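Local structure of diphthine synthase (3I4T) at residues Y31-I36 / E67-K72; T56-C61 / G263-C268. The protein probably transfers methyl groups from S-adenosylmethionine to the modified histidine of elongation factor 2 during diphthamide synthesis, as diphthine synthases do. One frame throughout, in Å; residues are numbered along the deposited sequence.

Contact 1 of 2, residues Y31-I36 / E67-K72; sequences YDEKDI and EEFYGK
The F69 ring carries E33 on one face: CG of E33 sits 4.0 Å from the ring centroid and 8° off the ring normal, a CH-pi contact placed almost exactly over the centre. At the ring's edge, near its plane, comes CG2 of I36, 4.3 Å from CE2 of F69; CE1 of the neighbouring Y70 also lies in plane at that ring's edge. The Y70 ring meets I36 obliquely, its hydroxyl end approaching the isoleucine from the opposite direction, with CD1 of I36 3.9 Å from OH of Y70.

E33 reaches the phenyl face with its methylene rather than its acid. Its chain bends at chi2 (-80°), and the carboxylate plane stands 79° from that of the ring. The backbone of E33 takes part too, its O lying 3.5 Å from CE2 of F69. In I36 CG1 is anti to the backbone N and the chain runs on extended, which brings its terminal methyl CD1 to Y70.

The loop that presents E33 and I36 is folded on itself by an Asx turn, in which N of K34 donates to OD1 of D32 (2.9 Å) from above the carboxylate plane, and by a bond from N of D32 to OD2 of D35. D32 and D35 both form salt bridges to R39 of the second subunit, whose V38 packs on I36 and F69.

No hydrogen bond joins the two segments. Dispersion and CH-pi contact therefore hold the end of helix 63-70 to this loop, while the carboxylates of D32 and D35 are engaged within the loop and by R39 of the second subunit.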
loop_
_atom_site.group_PDB
_atom_site.type_symbol
_atom_site.label_atom_id
_atom_site.label_comp_id
_atom_site.label_asym_id
_atom_site.label_seq_id
_atom_site.Cartn_x
_atom_site.Cartn_y
_atom_site.Cartn_z
ATOM N N TYR A 31 8.491 10.402 -4.210
ATOM C CA TYR A 31 9.217 11.650 -3.995
ATOM C C TYR A 31 10.129 12.073 -5.163
ATOM O O TYR A 31 9.831 13.037 -5.857
ATOM C CB TYR A 31 9.965 11.617 -2.656
ATOM C CG TYR A 31 10.938 12.746 -2.458
ATOM C CD1 TYR A 31 10.594 14.055 -2.803
ATOM C CD2 TYR A 31 12.201 12.516 -1.908
ATOM C CE1 TYR A 31 11.491 15.113 -2.621
ATOM C CE2 TYR A 31 13.101 13.567 -1.717
ATOM C CZ TYR A 31 12.733 14.865 -2.080
ATOM O OH TYR A 31 13.590 15.928 -1.910
ATOM N N ASP A 32 11.235 11.363 -5.373
ATOM C CA ASP A 32 12.168 11.740 -6.415
ATOM C C ASP A 32 12.741 10.518 -7.116
ATOM O O ASP A 32 12.323 9.390 -6.848
ATOM C CB ASP A 32 13.280 12.635 -5.840
ATOM C CG ASP A 32 14.209 11.896 -4.900
ATOM O OD1 ASP A 32 14.109 10.643 -4.795
ATOM O OD2 ASP A 32 15.052 12.577 -4.262
ATOM N N GLU A 33 13.711 10.757 -8.000
ATOM C CA GLU A 33 14.362 9.713 -8.803
ATOM C C GLU A 33 15.029 8.611 -7.970
ATOM O O GLU A 33 15.277 7.514 -8.470
ATOM C CB GLU A 33 15.380 10.343 -9.780
ATOM C CG GLU A 33 16.731 10.758 -9.174
ATOM C CD GLU A 33 16.709 12.093 -8.433
ATOM O OE1 GLU A 33 15.646 12.755 -8.353
ATOM O OE2 GLU A 33 17.782 12.487 -7.921
ATOM N N LYS A 34 15.326 8.905 -6.705
ATOM C CA LYS A 34 15.985 7.937 -5.836
ATOM C C LYS A 34 15.007 6.922 -5.206
ATOM O O LYS A 34 15.426 6.019 -4.478
ATOM C CB LYS A 34 16.810 8.646 -4.763
ATOM C CG LYS A 34 17.922 9.548 -5.292
ATOM C CD LYS A 34 19.175 9.371 -4.454
ATOM C CE LYS A 34 20.194 10.472 -4.701
ATOM N NZ LYS A 34 19.823 11.695 -3.920
ATOM N N ASP A 35 13.717 7.059 -5.501
ATOM C CA ASP A 35 12.698 6.180 -4.923
ATOM C C ASP A 35 12.346 4.956 -5.770
ATOM O O ASP A 35 11.609 4.087 -5.325
ATOM C CB ASP A 35 11.445 6.978 -4.602
ATOM C CG ASP A 35 11.609 7.830 -3.372
ATOM O OD1 ASP A 35 12.412 7.467 -2.477
ATOM O OD2 ASP A 35 10.922 8.864 -3.290
ATOM N N ILE A 36 12.859 4.913 -6.993
ATOM C CA ILE A 36 12.825 3.716 -7.813
ATOM C C ILE A 36 13.563 2.559 -7.099
ATOM O O ILE A 36 14.549 2.776 -6.377
ATOM C CB ILE A 36 13.474 4.007 -9.191
ATOM C CG1 ILE A 36 13.221 2.881 -10.191
ATOM C CG2 ILE A 36 14.960 4.281 -9.052
ATOM C CD1 ILE A 36 13.417 3.301 -11.650
ATOM N N GLU A 67 17.292 11.590 -16.795
ATOM C CA GLU A 67 17.806 10.872 -17.957
ATOM C C GLU A 67 19.245 10.403 -17.773
ATOM O O GLU A 67 19.566 9.254 -18.095
ATOM C CB GLU A 67 17.629 11.682 -19.242
ATOM C CG GLU A 67 16.220 11.561 -19.824
ATOM C CD GLU A 67 15.990 12.395 -21.083
ATOM O OE1 GLU A 67 16.756 13.359 -21.323
ATOM O OE2 GLU A 67 15.030 12.091 -21.831
ATOM N N GLU A 68 20.101 11.269 -17.227
ATOM C CA GLU A 68 21.487 10.878 -16.979
ATOM C C GLU A 68 21.668 10.119 -15.659
ATOM O O GLU A 68 22.740 9.578 -15.379
ATOM C CB GLU A 68 22.464 12.059 -17.132
ATOM C CG GLU A 68 22.497 13.076 -15.998
ATOM C CD GLU A 68 23.763 13.926 -16.041
ATOM O OE1 GLU A 68 24.357 14.059 -17.140
ATOM O OE2 GLU A 68 24.166 14.453 -14.975
ATOM N N PHE A 69 20.606 10.073 -14.860
ATOM C CA PHE A 69 20.522 9.129 -13.751
ATOM C C PHE A 69 20.248 7.723 -14.301
ATOM O O PHE A 69 20.764 6.739 -13.780
ATOM C CB PHE A 69 19.432 9.563 -12.766
ATOM C CG PHE A 69 19.255 8.632 -11.601
ATOM C CD1 PHE A 69 20.143 8.657 -10.532
ATOM C CD2 PHE A 69 18.187 7.745 -11.563
ATOM C CE1 PHE A 69 19.975 7.793 -9.445
ATOM C CE2 PHE A 69 18.013 6.885 -10.492
ATOM C CZ PHE A 69 18.911 6.905 -9.430
ATOM N N TYR A 70 19.444 7.636 -15.359
ATOM C CA TYR A 70 19.189 6.351 -16.020
ATOM C C TYR A 70 20.229 5.994 -17.091
ATOM O O TYR A 70 20.363 4.827 -17.450
ATOM C CB TYR A 70 17.800 6.313 -16.678
ATOM C CG TYR A 70 16.605 6.457 -15.762
ATOM C CD1 TYR A 70 16.675 6.119 -14.405
ATOM C CD2 TYR A 70 15.385 6.899 -16.268
ATOM C CE1 TYR A 70 15.571 6.246 -13.575
ATOM C CE2 TYR A 70 14.271 7.028 -15.446
ATOM C CZ TYR A 70 14.368 6.697 -14.100
ATOM O OH TYR A 70 13.261 6.827 -13.291
ATOM N N GLY A 71 20.936 7.001 -17.612
ATOM C CA GLY A 71 21.802 6.832 -18.781
ATOM C C GLY A 71 21.038 6.582 -20.080
ATOM O O GLY A 71 21.603 6.061 -21.044
ATOM N N LYS A 72 19.760 6.970 -20.111
ATOM C CA LYS A 72 18.873 6.717 -21.248
ATOM C C LYS A 72 17.981 7.915 -21.517
ATOM O O LYS A 72 17.723 8.707 -20.618
ATOM C CB LYS A 72 17.961 5.520 -20.956
ATOM C CG LYS A 72 18.526 4.158 -21.333
ATOM C CD LYS A 72 17.404 3.154 -21.516
ATOM C CE LYS A 72 17.938 1.744 -21.566
ATOM N NZ LYS A 72 18.684 1.421 -22.810
#

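Contact 2 of 2, residues T56-C61 / G263-C268; sequences TAILQC and GAPMHC
I58 meets P265 and M266 through two branches, in contacts that are apolar apart from a graze against a carbonyl O. Its CD1 lies 3.9 Å from CG of P265, the two side chains crossing at a slant, and equally near the carbonyl O of P265. The I58 and M266 side chains cross at about a right angle, with CG2 of I58 3.9 Å from CE of M266. The methionine reaches this point by a bend at its last torsion (chi3 -67°), which turns CE towards the isoleucine. Y208 of strand 207-208 touches I58, P265 and M266 alike.

Hydrogen bonds work only inside each segment or to its surroundings. N of L59 bonds to O of T56 (3.0 Å), closing the short 3-10 turn that presents I58. On the other side NE2 of H267 makes weak bonds to O of G263 and O of A264, bridging the loop around the cis peptide between P265 and M266; R241 also donates to O of A264.

With no hydrogen bond across it and 133 Å² buried, dispersion between I58, P265 and M266 is what this pair of segments contributes, joining a loop of the parallel-sheet half to the lead-in of strand 267-271, with Y208 completing the apolar group.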
loop_
_atom_site.group_PDB
_atom_site.type_symbol
_atom_site.label_atom_id
_atom_site.label_comp_id
_atom_site.label_asym_id
_atom_site.label_seq_id
_atom_site.Cartn_x
_atom_site.Cartn_y
_atom_site.Cartn_z
ATOM N N THR A 56 3.839 11.847 -13.811
ATOM C CA THR A 56 5.168 11.773 -13.186
ATOM C C THR A 56 5.866 13.127 -13.039
ATOM O O THR A 56 6.848 13.239 -12.304
ATOM C CB THR A 56 6.108 10.773 -13.914
ATOM O OG1 THR A 56 6.221 11.128 -15.299
ATOM C CG2 THR A 56 5.585 9.335 -13.793
ATOM N N ALA A 57 5.360 14.147 -13.730
ATOM C CA ALA A 57 5.870 15.515 -13.594
ATOM C C ALA A 57 5.789 16.034 -12.142
ATOM O O ALA A 57 6.532 16.947 -11.758
ATOM C CB ALA A 57 5.143 16.462 -14.562
ATOM N N ILE A 58 4.903 15.434 -11.343
ATOM C CA ILE A 58 4.758 15.785 -9.925
ATOM C C ILE A 58 5.962 15.389 -9.056
ATOM O O ILE A 58 6.185 15.985 -8.000
ATOM C CB ILE A 58 3.418 15.247 -9.315
ATOM C CG1 ILE A 58 3.037 16.027 -8.050
ATOM C CG2 ILE A 58 3.470 13.739 -9.050
ATOM C CD1 ILE A 58 2.871 17.525 -8.268
ATOM N N LEU A 59 6.733 14.396 -9.502
ATOM C CA LEU A 59 7.960 14.001 -8.814
ATOM C C LEU A 59 8.969 15.156 -8.700
ATOM O O LEU A 59 9.066 16.013 -9.584
ATOM C CB LEU A 59 8.604 12.789 -9.492
ATOM C CG LEU A 59 7.993 11.408 -9.233
ATOM C CD1 LEU A 59 8.695 10.341 -10.052
ATOM C CD2 LEU A 59 8.047 11.047 -7.765
ATOM N N GLN A 60 9.724 15.157 -7.606
ATOM C CA GLN A 60 10.634 16.246 -7.294
ATOM C C GLN A 60 12.034 15.994 -7.868
ATOM O O GLN A 60 13.041 15.912 -7.147
ATOM C CB GLN A 60 10.609 16.561 -5.788
ATOM C CG GLN A 60 9.195 16.944 -5.285
ATOM C CD GLN A 60 9.184 17.651 -3.929
ATOM O OE1 GLN A 60 10.008 18.529 -3.662
ATOM N NE2 GLN A 60 8.232 17.283 -3.076
ATOM N N CYS A 61 12.052 15.868 -9.194
ATOM C CA CYS A 61 13.250 15.760 -10.011
ATOM C C CYS A 61 12.943 16.414 -11.351
ATOM O O CYS A 61 11.775 16.569 -11.725
ATOM C CB CYS A 61 13.585 14.294 -10.278
ATOM S SG CYS A 61 12.353 13.468 -11.349
ATOM N N GLY A 263 0.606 24.250 0.809
ATOM C CA GLY A 263 1.667 24.294 -0.201
ATOM C C GLY A 263 1.338 23.561 -1.492
ATOM O O GLY A 263 0.172 23.432 -1.859
ATOM N N ALA A 264 2.376 23.086 -2.177
ATOM C CA ALA A 264 2.242 22.424 -3.469
ATOM C C ALA A 264 1.631 21.006 -3.365
ATOM O O ALA A 264 1.800 20.333 -2.347
ATOM C CB ALA A 264 3.593 22.366 -4.142
ATOM N N PRO A 265 0.940 20.542 -4.428
ATOM C CA PRO A 265 0.392 19.180 -4.446
ATOM C C PRO A 265 1.534 18.155 -4.366
ATOM O O PRO A 265 2.694 18.547 -4.523
ATOM C CB PRO A 265 -0.291 19.100 -5.816
ATOM C CG PRO A 265 0.454 20.090 -6.675
ATOM C CD PRO A 265 0.728 21.232 -5.719
ATOM N N MET A 266 1.251 16.868 -4.149
ATOM C CA MET A 266 -0.085 16.281 -4.092
ATOM C C MET A 266 -0.675 16.367 -2.682
ATOM O O MET A 266 0.060 16.271 -1.695
ATOM C CB MET A 266 0.024 14.814 -4.510
ATOM C CG MET A 266 -1.252 14.167 -5.049
ATOM S SD MET A 266 -0.895 12.555 -5.826
ATOM C CE MET A 266 0.086 13.081 -7.251
ATOM N N HIS A 267 -1.994 16.549 -2.593
ATOM C CA HIS A 267 -2.692 16.544 -1.299
ATOM C C HIS A 267 -3.672 15.374 -1.187
ATOM O O HIS A 267 -4.195 14.893 -2.196
ATOM C CB HIS A 267 -3.515 17.822 -1.070
ATOM C CG HIS A 267 -2.725 19.093 -1.014
ATOM N ND1 HIS A 267 -3.336 20.330 -0.943
ATOM C CD2 HIS A 267 -1.393 19.334 -1.033
ATOM C CE1 HIS A 267 -2.415 21.275 -0.915
ATOM N NE2 HIS A 267 -1.227 20.697 -0.973
ATOM N N CYS A 268 -3.922 14.948 0.052
ATOM C CA CYS A 268 -5.040 14.070 0.374
ATOM C C CYS A 268 -5.487 14.262 1.820
ATOM O O CYS A 268 -4.785 14.882 2.623
ATOM C CB CYS A 268 -4.703 12.598 0.120
ATOM S SG CYS A 268 -3.437 11.959 1.209
#

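Overall arrangement
The centres of contact 1 and contact 2 lie about 16 Å apart, and their segments alternate along the chain: 31-36, 56-61, 67-72, then 263-268 much later. The first three belong to the half built on the parallel sheet: 31-36 follows strand 22-27, segment 56-61 follows strand 49-52, and segment 67-72 ends helix 63-70. Only 263-268 comes from the other half, leading into strand 267-271 of the mixed sheet. The contacts meet directly, with a probable hydrogen bond from N of Q60 to O of Y31 (2.8 Å). Contact 1 lies at the interface with the second subunit, whereas no other chain of the assembly touches contact 2, which joins the two halves within one chain.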